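Local coordinates for ORF98 PTP-2 (Cydia pomonella granulosis virus, PDB 6I28), which probably dephosphorylates phosphotyrosine and phosphoserine or phosphothreonine in proteins, as a small viral member of the dual-specificity phosphatase family, at residues D10-N15 against Y133-R138; H68-D72 against V108-A112. All blocks are in the same frame, centred on the assembly; numbering follows the deposited sequence.

Contact 1 of 2, residues D10-N15 against Y133-R138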
loop_
_atom_site.group_PDB
_atom_site.type_symbol
_atom_site.label_atom_id
_atom_site.label_comp_id
_atom_site.label_asym_id
_atom_site.label_seq_id
_atom_site.Cartn_x
_atom_site.Cartn_y
_atom_site.Cartn_z
ATOM N N ASP A 10 8.032 -3.168 -12.770
ATOM C CA ASP A 10 6.607 -3.468 -12.789
ATOM C C ASP A 10 5.954 -2.804 -11.585
ATOM O O ASP A 10 5.885 -3.366 -10.464
ATOM C CB ASP A 10 6.362 -4.972 -12.810
ATOM C CG ASP A 10 4.916 -5.322 -12.498
ATOM O OD1 ASP A 10 4.014 -4.710 -13.128
ATOM O OD2 ASP A 10 4.688 -6.177 -11.596
ATOM N N ALA A 11 5.451 -1.597 -11.837
ATOM C CA ALA A 11 4.625 -0.845 -10.917
ATOM C C ALA A 11 3.630 -0.010 -11.717
ATOM O O ALA A 11 3.886 0.383 -12.862
ATOM C CB ALA A 11 5.495 0.029 -10.026
ATOM N N THR A 12 2.517 0.302 -11.076
ATOM C CA THR A 12 1.389 0.946 -11.719
ATOM C C THR A 12 0.932 2.156 -10.906
ATOM O O THR A 12 0.842 2.086 -9.670
ATOM C CB THR A 12 0.241 -0.045 -11.856
ATOM O OG1 THR A 12 0.726 -1.306 -12.322
ATOM C CG2 THR A 12 -0.795 0.490 -12.807
ATOM N N ARG A 13 0.666 3.266 -11.589
ATOM C CA ARG A 13 0.040 4.392 -10.916
ATOM C C ARG A 13 -1.399 4.045 -10.601
ATOM O O ARG A 13 -2.170 3.710 -11.517
ATOM C CB ARG A 13 0.084 5.672 -11.748
ATOM C CG ARG A 13 -0.495 6.866 -10.938
ATOM C CD ARG A 13 -0.490 8.197 -11.703
ATOM N NE ARG A 13 0.817 8.877 -11.743
ATOM C CZ ARG A 13 1.320 9.578 -10.737
ATOM N NH1 ARG A 13 0.656 9.683 -9.605
ATOM N NH2 ARG A 13 2.478 10.191 -10.867
ATOM N N ILE A 14 -1.768 4.121 -9.325
ATOM C CA ILE A 14 -3.137 3.827 -8.894
ATOM C C ILE A 14 -4.016 5.087 -8.868
ATOM O O ILE A 14 -5.176 5.064 -9.296
ATOM C CB ILE A 14 -3.100 3.146 -7.500
ATOM C CG1 ILE A 14 -2.286 1.849 -7.519
ATOM C CG2 ILE A 14 -4.524 2.850 -6.982
ATOM C CD1 ILE A 14 -2.726 0.883 -8.644
ATOM N N ASN A 15 -3.525 6.196 -8.336
ATOM C CA ASN A 15 -4.198 7.487 -8.347
ATOM C C ASN A 15 -3.113 8.560 -8.274
ATOM O O ASN A 15 -1.940 8.267 -8.475
ATOM C CB ASN A 15 -5.252 7.577 -7.233
ATOM C CG ASN A 15 -4.675 7.549 -5.841
ATOM O OD1 ASN A 15 -3.466 7.726 -5.617
ATOM N ND2 ASN A 15 -5.558 7.338 -4.860
ATOM N N TYR A 133 -11.805 -0.217 -7.641
ATOM C CA TYR A 133 -11.087 0.956 -8.141
ATOM C C TYR A 133 -9.622 0.608 -8.412
ATOM O O TYR A 133 -9.087 0.873 -9.501
ATOM C CB TYR A 133 -11.195 2.145 -7.167
ATOM C CG TYR A 133 -10.499 3.381 -7.725
ATOM C CD1 TYR A 133 -11.170 4.279 -8.561
ATOM C CD2 TYR A 133 -9.143 3.623 -7.459
ATOM C CE1 TYR A 133 -10.529 5.389 -9.104
ATOM C CE2 TYR A 133 -8.483 4.732 -8.000
ATOM C CZ TYR A 133 -9.182 5.613 -8.817
ATOM O OH TYR A 133 -8.516 6.713 -9.356
ATOM N N VAL A 134 -8.947 0.017 -7.423
ATOM C CA VAL A 134 -7.546 -0.334 -7.615
ATOM C C VAL A 134 -7.373 -1.352 -8.734
ATOM O O VAL A 134 -6.430 -1.264 -9.520
ATOM C CB VAL A 134 -6.901 -0.835 -6.303
ATOM C CG1 VAL A 134 -5.578 -1.432 -6.651
ATOM C CG2 VAL A 134 -6.897 0.277 -5.294
ATOM N N TYR A 135 -8.283 -2.340 -8.827
ATOM C CA TYR A 135 -8.136 -3.429 -9.777
ATOM C C TYR A 135 -8.316 -2.931 -11.202
ATOM O O TYR A 135 -7.703 -3.462 -12.130
ATOM C CB TYR A 135 -9.175 -4.523 -9.509
ATOM C CG TYR A 135 -8.972 -5.793 -10.325
ATOM C CD1 TYR A 135 -9.538 -5.931 -11.595
ATOM C CD2 TYR A 135 -8.247 -6.860 -9.818
ATOM C CE1 TYR A 135 -9.359 -7.099 -12.334
ATOM C CE2 TYR A 135 -8.068 -8.033 -10.548
ATOM C CZ TYR A 135 -8.617 -8.139 -11.801
ATOM O OH TYR A 135 -8.436 -9.287 -12.522
ATOM N N GLY A 136 -9.108 -1.880 -11.373
ATOM C CA GLY A 136 -9.207 -1.230 -12.660
ATOM C C GLY A 136 -7.916 -0.632 -13.172
ATOM O O GLY A 136 -7.784 -0.442 -14.385
ATOM N N LYS A 137 -6.962 -0.300 -12.287
ATOM C CA LYS A 137 -5.674 0.221 -12.738
ATOM C C LYS A 137 -4.566 -0.832 -12.743
ATOM O O LYS A 137 -3.650 -0.750 -13.570
ATOM C CB LYS A 137 -5.219 1.408 -11.870
ATOM C CG LYS A 137 -6.306 2.463 -11.581
ATOM C CD LYS A 137 -6.233 3.699 -12.539
ATOM C CE LYS A 137 -7.144 4.857 -12.062
ATOM N NZ LYS A 137 -6.365 6.126 -11.855
ATOM N N ARG A 138 -4.657 -1.828 -11.868
ATOM C CA ARG A 138 -3.660 -2.891 -11.790
ATOM C C ARG A 138 -4.385 -4.115 -11.270
ATOM O O ARG A 138 -5.008 -4.045 -10.204
ATOM C CB ARG A 138 -2.526 -2.534 -10.845
ATOM C CG ARG A 138 -1.415 -3.635 -10.710
ATOM C CD ARG A 138 -0.374 -3.216 -9.690
ATOM N NE ARG A 138 0.685 -4.219 -9.493
ATOM C CZ ARG A 138 1.727 -4.408 -10.307
ATOM N NH1 ARG A 138 1.871 -3.659 -11.395
ATOM N NH2 ARG A 138 2.641 -5.351 -10.042
#
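Arg138 reaches from the end of helix 127-137 to Asp10 and Thr12, joining that helix to an edge strand of the sheet in this dual-specificity phosphatase fold. Its guanidinium meets the Asp10 carboxylate end-on with two nitrogens, NH1 to OD1 at 2.9 Å and NH2 to OD2 at 2.7 Å. The two planes are inclined by 33°, and both carboxylate oxygens are approached from above their own plane although they lie close to that of the arginine. NH1 gives a second bond, 2.8 Å long, to Thr12 OG1. The chain is extended through chi2 and chi3 (chi3 179°), which carries the charged end along the strand and lays its methylenes against Thr12 CB and OG1.

At the other end of 10-15, Ile14 fills the angle between helix and strand. Its CG2 packs on Val134 CG2 at 3.9 Å, while CD1 touches the CB atoms of Lys137 and Arg138. Lys137 bends at chi2 and chi4 to fold its chain over the Ile14 carbonyl. There NZ bonds to Ile14 O at 3.0 Å from 47° above the carbonyl plane, and it also lies 3.3 Å from Tyr133 OH in a weak bond. Helix 110-123 lies beneath, with Ile119 against Ile14 and Val134.

In the second shell, Tyr24 OH binds Asp10 OD2. All five guanidinium N-H groups of Arg138 have acceptors, which fixes its rotation and ties strand 11-13 to the phosphate-binding loop: Ala106 O accepts from NH2, and Gly107 O from NE.

Contact 2 of 2, residues H68-D72 against V108-A112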
loop_
_atom_site.group_PDB
_atom_site.type_symbol
_atom_site.label_atom_id
_atom_site.label_comp_id
_atom_site.label_asym_id
_atom_site.label_seq_id
_atom_site.Cartn_x
_atom_site.Cartn_y
_atom_site.Cartn_z
ATOM N N HIS A 68 8.910 -5.439 7.835
ATOM C CA HIS A 68 9.128 -6.846 7.563
ATOM C C HIS A 68 7.839 -7.622 7.791
ATOM O O HIS A 68 7.355 -7.712 8.931
ATOM C CB HIS A 68 10.211 -7.384 8.481
ATOM C CG HIS A 68 10.557 -8.811 8.224
ATOM N ND1 HIS A 68 9.844 -9.865 8.768
ATOM C CD2 HIS A 68 11.561 -9.363 7.504
ATOM C CE1 HIS A 68 10.387 -11.004 8.381
ATOM N NE2 HIS A 68 11.439 -10.727 7.628
ATOM N N CYS A 69 7.285 -8.196 6.730
ATOM C CA CYS A 69 6.033 -8.930 6.858
ATOM C C CYS A 69 5.957 -9.972 5.757
ATOM O O CYS A 69 6.398 -9.741 4.632
ATOM C CB CYS A 69 4.784 -8.038 6.764
ATOM S SG CYS A 69 4.797 -6.885 5.312
ATOM N N GLU A 70 5.356 -11.097 6.092
ATOM C CA GLU A 70 5.114 -12.202 5.175
ATOM C C GLU A 70 3.697 -12.115 4.623
ATOM O O GLU A 70 2.839 -11.391 5.147
ATOM C CB GLU A 70 5.326 -13.545 5.885
ATOM C CG GLU A 70 6.781 -13.810 6.153
ATOM C CD GLU A 70 6.952 -14.964 7.073
ATOM O OE1 GLU A 70 6.142 -15.907 6.968
ATOM O OE2 GLU A 70 7.875 -14.937 7.912
ATOM N N ASP A 71 3.474 -12.839 3.532
ATOM C CA ASP A 71 2.144 -13.023 2.957
ATOM C C ASP A 71 1.775 -14.451 3.355
ATOM O O ASP A 71 2.029 -15.421 2.633
ATOM C CB ASP A 71 2.117 -12.762 1.466
ATOM C CG ASP A 71 0.711 -12.771 0.910
ATOM O OD1 ASP A 71 -0.191 -13.368 1.550
ATOM O OD2 ASP A 71 0.512 -12.198 -0.167
ATOM N N ASP A 72 1.228 -14.578 4.545
ATOM C CA ASP A 72 1.010 -15.892 5.120
ATOM C C ASP A 72 -0.048 -15.689 6.184
ATOM O O ASP A 72 0.090 -14.793 7.027
ATOM C CB ASP A 72 2.300 -16.474 5.693
ATOM C CG ASP A 72 2.216 -17.981 5.855
ATOM O OD1 ASP A 72 2.967 -18.735 5.175
ATOM O OD2 ASP A 72 1.372 -18.408 6.660
ATOM N N VAL A 108 0.746 -7.591 -5.945
ATOM C CA VAL A 108 -0.660 -7.990 -6.089
ATOM C C VAL A 108 -1.346 -8.275 -4.762
ATOM O O VAL A 108 -2.593 -8.356 -4.745
ATOM C CB VAL A 108 -0.811 -9.204 -7.031
ATOM C CG1 VAL A 108 -0.322 -8.871 -8.490
ATOM C CG2 VAL A 108 -0.113 -10.455 -6.468
ATOM N N SER A 109 -0.632 -8.467 -3.649
ATOM C CA SER A 109 -1.271 -8.846 -2.388
ATOM C C SER A 109 -0.839 -7.946 -1.217
ATOM O O SER A 109 -1.613 -7.078 -0.795
ATOM C CB SER A 109 -0.981 -10.318 -2.100
ATOM O OG SER A 109 -1.648 -10.739 -0.915
ATOM N N ARG A 110 0.393 -8.084 -0.711
ATOM C CA ARG A 110 0.797 -7.252 0.423
ATOM C C ARG A 110 0.629 -5.763 0.118
ATOM O O ARG A 110 -0.094 -5.048 0.820
ATOM C CB ARG A 110 2.258 -7.518 0.806
ATOM C CG ARG A 110 2.458 -8.506 1.945
ATOM C CD ARG A 110 3.871 -8.940 2.177
ATOM N NE ARG A 110 4.401 -9.637 1.024
ATOM C CZ ARG A 110 5.538 -10.308 0.979
ATOM N NH1 ARG A 110 6.308 -10.418 2.051
ATOM N NH2 ARG A 110 5.891 -10.888 -0.157
ATOM N N SER A 111 1.353 -5.268 -0.906
ATOM C CA SER A 111 1.325 -3.836 -1.249
ATOM C C SER A 111 -0.084 -3.406 -1.633
ATOM O O SER A 111 -0.569 -2.333 -1.203
ATOM C CB SER A 111 2.313 -3.551 -2.387
ATOM O OG SER A 111 2.039 -4.400 -3.506
ATOM N N ALA A 112 -0.787 -4.268 -2.393
ATOM C CA ALA A 112 -2.146 -3.931 -2.812
ATOM C C ALA A 112 -3.087 -3.786 -1.617
ATOM O O ALA A 112 -3.982 -2.933 -1.618
ATOM C CB ALA A 112 -2.690 -4.988 -3.762
HETATM O O HOH W 1 2.195 -10.349 -0.949
#
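Asp71 OD2 is gripped by two donors from the phosphate-binding loop side, the hydroxyl of Ser109 and a bound water. Ser109 OG donates to OD2 over 2.7 Å, arriving on the syn side and 29° out of the carboxylate plane. The water donates to Asp71 OD2 at 2.6 Å. It accepts from the backbone N of Arg110 at 2.9 Å and from Arg110 NE. It therefore bridges the carboxylate to the first turn of helix 110-123, where Ser109 is the N-cap residue, though its hydroxyl is used for Asp71 rather than for capping. Asp71 swings its carboxylate away from its own backbone N toward this turn. Ser143 OG bonds to Asp71 OD1 and also to Ser109 OG, so the carboxylate is held through both oxygens.

Arg110 makes the other link. Its NH1 donates to Cys69 O at 2.7 Å, in the carbonyl plane and almost exactly in the guanidinium plane, with an N-H...O angle of 147°. The bend at chi3 (-62°) turns the guanidinium over the 68-72 backbone, where Asp71 N and CB lie over one face, the N offset toward its rim. Cys69 SG packs against Arg110 CD at 3.9 Å. Asp47 OD1 forms a salt bridge with the same NH1, a second acceptor that should help fix the orientation of the group.

Cys104 to Arg110 spell the CX5R signature of protein tyrosine phosphatases, whose arginine binds the substrate phosphate in relatives; here a calcium ion lies about 3 Å from the Arg110 side chain. The 68-72 loop probably corresponds to the general-acid loop of the family. It follows edge strand 64-68 and passes over the N terminus of helix 110-123, with Phe146 of helix 144-151 packed against Asp71, Ser109 and Arg110.

In the fold
From the N terminus, the chain enters strand 11-13, the first half of contact 1, whose loop closes only at the end of helix 127-137. Within that loop the chain forms strands 18-21, 41-46 and 64-68, then leaves the last through the first half of contact 2; strand 100-103 follows inside the smaller loop, which closes at the start of helix 110-123. The loop of contact 2 is thus nested inside that of contact 1. Contact 1 brings helix 127-137 to one edge of the sheet; contact 2 ties the exit of the other edge strand to the phosphate-binding loop. Their centres are 16 Å apart and they do not touch, but the successive helices 110-123 and 127-137 connect them.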